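Local coordinates for protein TetR family transcription regulator (PDB 3PAS) that probably binds DNA as a helix-turn-helix transcription factor of the TetR family, at residues B[81-84]-B[85-88]; B[105-108]-B[109-113]. One frame throughout, in Å; residues are numbered along the deposited sequence.

Contact 1 of 2, residues B[81-84]-B[85-88]; sequences LREG and LRRQ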
ATOM      1  N   LEU B  81      16.582  18.920 -10.178  1.00 24.08           N
ATOM      2  CA  LEU B  81      15.597  18.228  -9.293  1.00 22.67           C
ATOM      3  C   LEU B  81      15.086  16.897  -9.855  1.00 22.43           C
ATOM      4  O   LEU B  81      15.085  15.884  -9.153  1.00 21.57           O
ATOM      5  CB  LEU B  81      14.398  19.138  -8.960  1.00 18.60           C
ATOM      6  CG  LEU B  81      13.348  18.570  -7.989  1.00 20.82           C
ATOM      7  CD1 LEU B  81      13.908  18.262  -6.587  1.00 20.53           C
ATOM      8  CD2 LEU B  81      12.103  19.550  -7.907  1.00 23.00           C
ATOM      9  N   ARG B  82      14.697  16.899 -11.117  1.00 20.02           N
ATOM     10  CA  ARG B  82      14.207  15.670 -11.717  1.00 20.86           C
ATOM     11  C   ARG B  82      15.270  14.584 -11.731  1.00 20.02           C
ATOM     12  O   ARG B  82      14.976  13.432 -11.402  1.00 23.09           O
ATOM     13  CB  ARG B  82      13.742  15.921 -13.122  1.00 18.63           C
ATOM     14  CG  ARG B  82      13.023  14.727 -13.749  1.00 16.90           C
ATOM     15  CD  ARG B  82      12.638  14.975 -15.202  1.00 23.02           C
ATOM     16  NE  ARG B  82      11.705  13.943 -15.666  1.00 24.49           N
ATOM     17  CZ  ARG B  82      12.072  12.717 -16.053  1.00 23.08           C
ATOM     18  NH1 ARG B  82      13.342  12.348 -16.035  1.00 27.86           N
ATOM     19  NH2 ARG B  82      11.150  11.838 -16.424  1.00 24.25           N
ATOM     20  N   GLU B  83      16.497  14.942 -12.135  1.00 20.53           N
ATOM     21  CA  GLU B  83      17.619  13.965 -12.129  1.00 20.96           C
ATOM     22  C   GLU B  83      17.926  13.457 -10.750  1.00 19.11           C
ATOM     23  O   GLU B  83      18.260  12.280 -10.566  1.00 18.15           O
ATOM     24  CB  GLU B  83      18.918  14.539 -12.768  1.00 22.98           C
ATOM     25  CG  GLU B  83      18.897  14.455 -14.262  1.00 30.14           C
ATOM     26  CD  GLU B  83      18.820  12.973 -14.706  1.00 34.05           C
ATOM     27  OE1 GLU B  83      17.777  12.627 -15.293  1.00 36.61           O
ATOM     28  OE2 GLU B  83      19.760  12.184 -14.417  1.00 39.06           O
ATOM     29  N   GLY B  84      17.830  14.337  -9.755  1.00 20.08           N
ATOM     30  CA  GLY B  84      18.070  13.948  -8.392  1.00 18.28           C
ATOM     31  C   GLY B  84      17.029  12.918  -7.933  1.00 19.75           C
ATOM     32  O   GLY B  84      17.350  11.930  -7.288  1.00 17.47           O
ATOM     33  N   LEU B  85      15.777  13.152  -8.265  1.00 18.12           N
ATOM     34  CA  LEU B  85      14.717  12.249  -7.859  1.00 18.20           C
ATOM     35  C   LEU B  85      14.826  10.933  -8.634  1.00 17.67           C
ATOM     36  O   LEU B  85      14.561   9.856  -8.084  1.00 16.30           O
ATOM     37  CB  LEU B  85      13.343  12.897  -8.070  1.00 20.22           C
ATOM     38  CG  LEU B  85      13.007  14.070  -7.130  1.00 20.17           C
ATOM     39  CD1 LEU B  85      11.729  14.766  -7.632  1.00 20.00           C
ATOM     40  CD2 LEU B  85      12.872  13.576  -5.690  1.00 19.05           C
ATOM     41  N   ARG B  86      15.239  11.000  -9.907  1.00 16.89           N
ATOM     42  CA  ARG B  86      15.401   9.813 -10.710  1.00 17.56           C
ATOM     43  C   ARG B  86      16.545   8.941 -10.145  1.00 18.50           C
ATOM     44  O   ARG B  86      16.417   7.693 -10.026  1.00 19.84           O
ATOM     45  CB  ARG B  86      15.683  10.175 -12.172  1.00 17.12           C
ATOM     46  CG  ARG B  86      15.764   8.989 -13.097  1.00 20.43           C
ATOM     47  CD  ARG B  86      16.006   9.435 -14.541  1.00 26.57           C
ATOM     48  NE  ARG B  86      17.387   9.814 -14.680  1.00 30.68           N
ATOM     49  CZ  ARG B  86      18.386   8.952 -14.828  1.00 38.68           C
ATOM     50  NH1 ARG B  86      18.148   7.649 -14.864  1.00 37.55           N
ATOM     51  NH2 ARG B  86      19.643   9.401 -14.940  1.00 33.20           N
ATOM     52  N   ARG B  87      17.663   9.569  -9.750  1.00 18.47           N
ATOM     53  CA  ARG B  87      18.762   8.766  -9.206  1.00 19.46           C
ATOM     54  C   ARG B  87      18.357   8.128  -7.904  1.00 18.11           C
ATOM     55  O   ARG B  87      18.637   6.985  -7.663  1.00 19.26           O
ATOM     56  CB  ARG B  87      19.999   9.591  -8.964  1.00 20.84           C
ATOM     57  CG  ARG B  87      20.616  10.065 -10.212  1.00 24.96           C
ATOM     58  CD  ARG B  87      21.706  11.084  -9.914  1.00 33.68           C
ATOM     59  NE  ARG B  87      22.646  11.185 -11.035  1.00 39.47           N
ATOM     60  CZ  ARG B  87      23.757  10.451 -11.172  1.00 46.18           C
ATOM     61  NH1 ARG B  87      24.126   9.535 -10.266  1.00 41.62           N
ATOM     62  NH2 ARG B  87      24.503  10.636 -12.246  1.00 49.52           N
ATOM     63  N   GLN B  88      17.727   8.897  -7.034  1.00 20.70           N
ATOM     64  CA  GLN B  88      17.251   8.443  -5.711  0.50 17.85           C
ATOM     65  C   GLN B  88      16.292   7.271  -5.877  1.00 18.19           C
ATOM     66  O   GLN B  88      16.299   6.336  -5.119  1.00 18.40           O
ATOM     67  CB  GLN B  88      16.513   9.588  -5.020  0.50 19.07           C
ATOM     68  CG  GLN B  88      15.379   9.171  -4.047  0.50 17.18           C
ATOM     69  CD  GLN B  88      14.132   9.952  -4.380  0.50 22.01           C
ATOM     70  OE1 GLN B  88      13.429   9.668  -5.388  0.50 20.95           O
ATOM     71  NE2 GLN B  88      13.878  11.008  -3.584  0.50 27.88           N
TER
HETATM   72  O   HOH W   1      21.977  13.812 -13.215  1.00 40.34           O

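Contact 2 of 2, residues B[105-108]-B[109-113]; sequences YHET and FTHSA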
ATOM      1  N   TYR B 105      10.699  -3.645   7.845  1.00 23.44           N
ATOM      2  CA  TYR B 105      10.922  -3.106   9.210  1.00 22.02           C
ATOM      3  C   TYR B 105      10.400  -1.654   9.302  1.00 25.54           C
ATOM      4  O   TYR B 105       9.632  -1.313  10.201  1.00 22.09           O
ATOM      5  CB  TYR B 105      12.379  -3.210   9.685  1.00 23.26           C
ATOM      6  CG  TYR B 105      12.466  -2.881  11.161  1.00 21.44           C
ATOM      7  CD1 TYR B 105      12.261  -3.863  12.103  1.00 25.50           C
ATOM      8  CD2 TYR B 105      12.562  -1.566  11.597  1.00 23.47           C
ATOM      9  CE1 TYR B 105      12.295  -3.577  13.483  1.00 18.40           C
ATOM     10  CE2 TYR B 105      12.572  -1.253  12.958  1.00 26.32           C
ATOM     11  CZ  TYR B 105      12.438  -2.281  13.894  1.00 28.91           C
ATOM     12  OH  TYR B 105      12.441  -2.022  15.243  1.00 23.51           O
ATOM     13  N   HIS B 106      10.801  -0.802   8.362  1.00 21.01           N
ATOM     14  CA  HIS B 106      10.306   0.572   8.335  1.00 24.79           C
ATOM     15  C   HIS B 106       8.741   0.664   8.342  1.00 26.46           C
ATOM     16  O   HIS B 106       8.139   1.389   9.143  1.00 26.07           O
ATOM     17  CB  HIS B 106      10.879   1.317   7.108  1.00 24.00           C
ATOM     18  CG  HIS B 106      10.443   2.744   7.047  1.00 28.64           C
ATOM     19  ND1 HIS B 106       9.249   3.126   6.465  1.00 28.62           N
ATOM     20  CD2 HIS B 106      10.981   3.861   7.585  1.00 25.68           C
ATOM     21  CE1 HIS B 106       9.083   4.420   6.637  1.00 31.02           C
ATOM     22  NE2 HIS B 106      10.130   4.895   7.290  1.00 31.16           N
ATOM     23  N   GLU B 107       8.119  -0.089   7.445  1.00 28.34           N
ATOM     24  CA  GLU B 107       6.653  -0.181   7.325  1.00 30.45           C
ATOM     25  C   GLU B 107       6.006  -0.740   8.614  1.00 31.99           C
ATOM     26  O   GLU B 107       5.059  -0.163   9.136  1.00 33.28           O
ATOM     27  CB  GLU B 107       6.315  -1.088   6.135  1.00 28.72           C
ATOM     28  CG  GLU B 107       4.799  -1.299   5.806  1.00 34.08           C
ATOM     29  CD  GLU B 107       4.152  -0.079   5.171  1.00 37.71           C
ATOM     30  OE1 GLU B 107       4.851   0.949   4.977  1.00 35.31           O
ATOM     31  OE2 GLU B 107       2.922  -0.146   4.890  1.00 37.96           O
ATOM     32  N   THR B 108       6.516  -1.846   9.131  1.00 27.37           N
ATOM     33  CA  THR B 108       5.960  -2.407  10.356  1.00 29.45           C
ATOM     34  C   THR B 108       6.045  -1.392  11.499  1.00 31.23           C
ATOM     35  O   THR B 108       5.057  -1.184  12.217  1.00 32.57           O
ATOM     36  CB  THR B 108       6.681  -3.702  10.810  1.00 27.12           C
ATOM     37  OG1 THR B 108       6.571  -4.685   9.784  1.00 33.04           O
ATOM     38  CG2 THR B 108       5.999  -4.271  12.079  1.00 36.49           C
ATOM     39  N   PHE B 109       7.208  -0.745  11.657  1.00 29.01           N
ATOM     40  CA  PHE B 109       7.410   0.218  12.738  1.00 28.85           C
ATOM     41  C   PHE B 109       6.535   1.443  12.590  1.00 32.57           C
ATOM     42  O   PHE B 109       5.865   1.860  13.569  1.00 28.89           O
ATOM     43  CB  PHE B 109       8.868   0.672  12.818  1.00 30.65           C
ATOM     44  CG  PHE B 109       9.222   1.444  14.077  1.00 27.07           C
ATOM     45  CD1 PHE B 109       8.956   2.796  14.187  1.00 27.08           C
ATOM     46  CD2 PHE B 109       9.874   0.815  15.135  1.00 30.96           C
ATOM     47  CE1 PHE B 109       9.280   3.515  15.336  1.00 32.28           C
ATOM     48  CE2 PHE B 109      10.207   1.534  16.305  1.00 27.22           C
ATOM     49  CZ  PHE B 109       9.908   2.887  16.395  1.00 27.09           C
ATOM     50  N   THR B 110       6.546   2.054  11.395  1.00 31.22           N
ATOM     51  CA  THR B 110       5.753   3.286  11.188  1.00 32.17           C
ATOM     52  C   THR B 110       4.256   3.047  11.350  1.00 33.17           C
ATOM     53  O   THR B 110       3.543   3.976  11.682  1.00 39.06           O
ATOM     54  CB  THR B 110       6.003   4.020   9.798  1.00 28.28           C
ATOM     55  OG1 THR B 110       5.621   3.154   8.744  1.00 34.64           O
ATOM     56  CG2 THR B 110       7.438   4.430   9.622  1.00 28.92           C
ATOM     57  N   HIS B 111       3.765   1.832  11.126  1.00 35.69           N
ATOM     58  CA  HIS B 111       2.329   1.471  11.254  0.50 37.19           C
ATOM     59  C   HIS B 111       2.059   0.837  12.616  1.00 37.49           C
ATOM     60  O   HIS B 111       1.107   0.100  12.756  1.00 42.42           O
ATOM     61  CB  HIS B 111       1.895   0.421  10.203  0.50 35.48           C
ATOM     62  CG  HIS B 111       1.676   0.953   8.819  0.50 40.69           C
ATOM     63  ND1 HIS B 111       0.487   1.527   8.418  0.50 43.78           N
ATOM     64  CD2 HIS B 111       2.466   0.925   7.720  0.50 39.39           C
ATOM     65  CE1 HIS B 111       0.570   1.865   7.142  0.50 46.84           C
ATOM     66  NE2 HIS B 111       1.762   1.513   6.695  0.50 43.16           N
ATOM     67  N   SER B 112       2.926   1.073  13.598  1.00 37.84           N
ATOM     68  CA  SER B 112       2.767   0.520  14.947  1.00 35.33           C
ATOM     69  C   SER B 112       2.636   1.658  15.949  1.00 36.29           C
ATOM     70  O   SER B 112       2.984   2.831  15.677  1.00 32.80           O
ATOM     71  CB  SER B 112       3.986  -0.313  15.352  1.00 32.15           C
ATOM     72  OG  SER B 112       5.063   0.553  15.723  1.00 32.60           O
ATOM     73  N   ALA B 113       2.191   1.287  17.146  1.00 41.11           N
ATOM     74  CA  ALA B 113       2.121   2.210  18.273  1.00 40.94           C
ATOM     75  C   ALA B 113       3.482   2.723  18.734  1.00 41.86           C
ATOM     76  O   ALA B 113       3.523   3.683  19.503  1.00 43.08           O
ATOM     77  CB  ALA B 113       1.389   1.557  19.449  1.00 43.37           C
TER
HETATM   78  O   HOH W   2       2.707  -2.386  12.339  1.00 41.68           O

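Contact 1 of 2, residues B[81-84]-B[85-88]
The first two turns of helix 81-98, in the all-helical C-terminal part of this TetR-family regulator, carry a salt bridge between Glu83 and Arg86, three residues apart. The arginine grips the carboxylate side-on with two nitrogens, one to each oxygen. Arg86 NE reaches Glu83 OE1 at 2.9 Å. Arg86 NH2 reaches Glu83 OE2 at 2.8 Å, on its syn lone pair and nearly straight, with an N-H...O angle of 161°. Carboxylate and guanidinium are not quite coplanar; their planes lie 34° apart. What brings them together is a bend in each chain: Glu83 folds at its second torsion, and Arg86 turns at chi3 (76°) after an extended start. The remaining arm, Arg86 NH1, forms a salt bridge with Glu179 of helix 175-189, tying this helix to its neighbour in the bundle. With an alanine here, the Glu83 carboxylate would probably lose both of its arginine bonds, and Glu179 its mate on this helix. A water also donates to Glu83 OE2 at 3.0 Å and accepts a weak bond from Arg87 NE.

Underneath, the backbone is regular i to i+4 helix; Arg87 N, for example, donates to Glu83 O at 2.9 Å. The apolar flank belongs to Leu81 and Leu85, which lie side by side and point the same way, Leu81 CG meeting Leu85 CD1 at 4.1 Å. Both leucines also touch Phe75 of helix 52-76, and Leu85 packs on Phe182 and Trp186 of helix 175-189.

Contact 2 of 2, residues B[105-108]-B[109-113]
Tyr105 and Phe109 pack along the buried flank of helix 100-110, one turn apart, where this helix of the TetR-family fold runs to its C-terminal end. Their side chains point the same way, and they meet obliquely, Tyr105 CE2 4.0 Å from Phe109 CD2. Helices 5-24 and 52-76 line this side; Tyr105 OH bonds to Leu56 O, and the Phe109 ring stacks with Phe60.

Round the helix, Thr110 sets its methyl over one face of the His106 imidazole, a CH-pi contact with CG2 3.7 Å from the ring centroid and 25° off the normal. The same threonine turns its hydroxyl back to the backbone: with chi1 at 62°, OG1 sits between its own N and carbonyl carbon and donates to His106 O at 3.1 Å. That oxygen also takes Thr110 N, the two donors arriving from opposite faces of the carbonyl plane.

The looser side faces solvent. There Glu107, bent at chi2, brings OE2 to 2.7 Å from NE2 of the exposed His111, carboxylate and ring planes 63° apart; Glu107 OE1 has a salt bridge to Arg157. His111 is the first residue to leave helical geometry, yet its N still donates to Glu107 O. A water donates to Thr108 O and, weakly, to His111 O beside the departing chain. Past the end, Ser112 folds back on the last turn and gives Phe109 O two bonds, one from Ser112 N and a shorter one from Ser112 OG, which lies 2.6 Å from Phe109 O.

Contacts 1 and 2 open one helix and close the next: 81-88 begins helix 81-98, whereas 105-113 ends helix 100-110 and leaves it. They lie on opposite sides of the chain's centre, about 26 Å apart between centres, and do not touch. In each the apolar side is buried, with Leu85 in contact 1 and Tyr105 and Phe109 in contact 2, while Arg87 and His111 are exposed. Both pack on helix 52-76, at Phe75 for contact 1 and Phe60 for contact 2. Charge dominates contact 1 and reaches out to helix 175-189, over a leucine flank; in contact 2 aromatic rings fill the buried side near helix 5-24, and hydroxyls bond to carbonyls of the last helical turn.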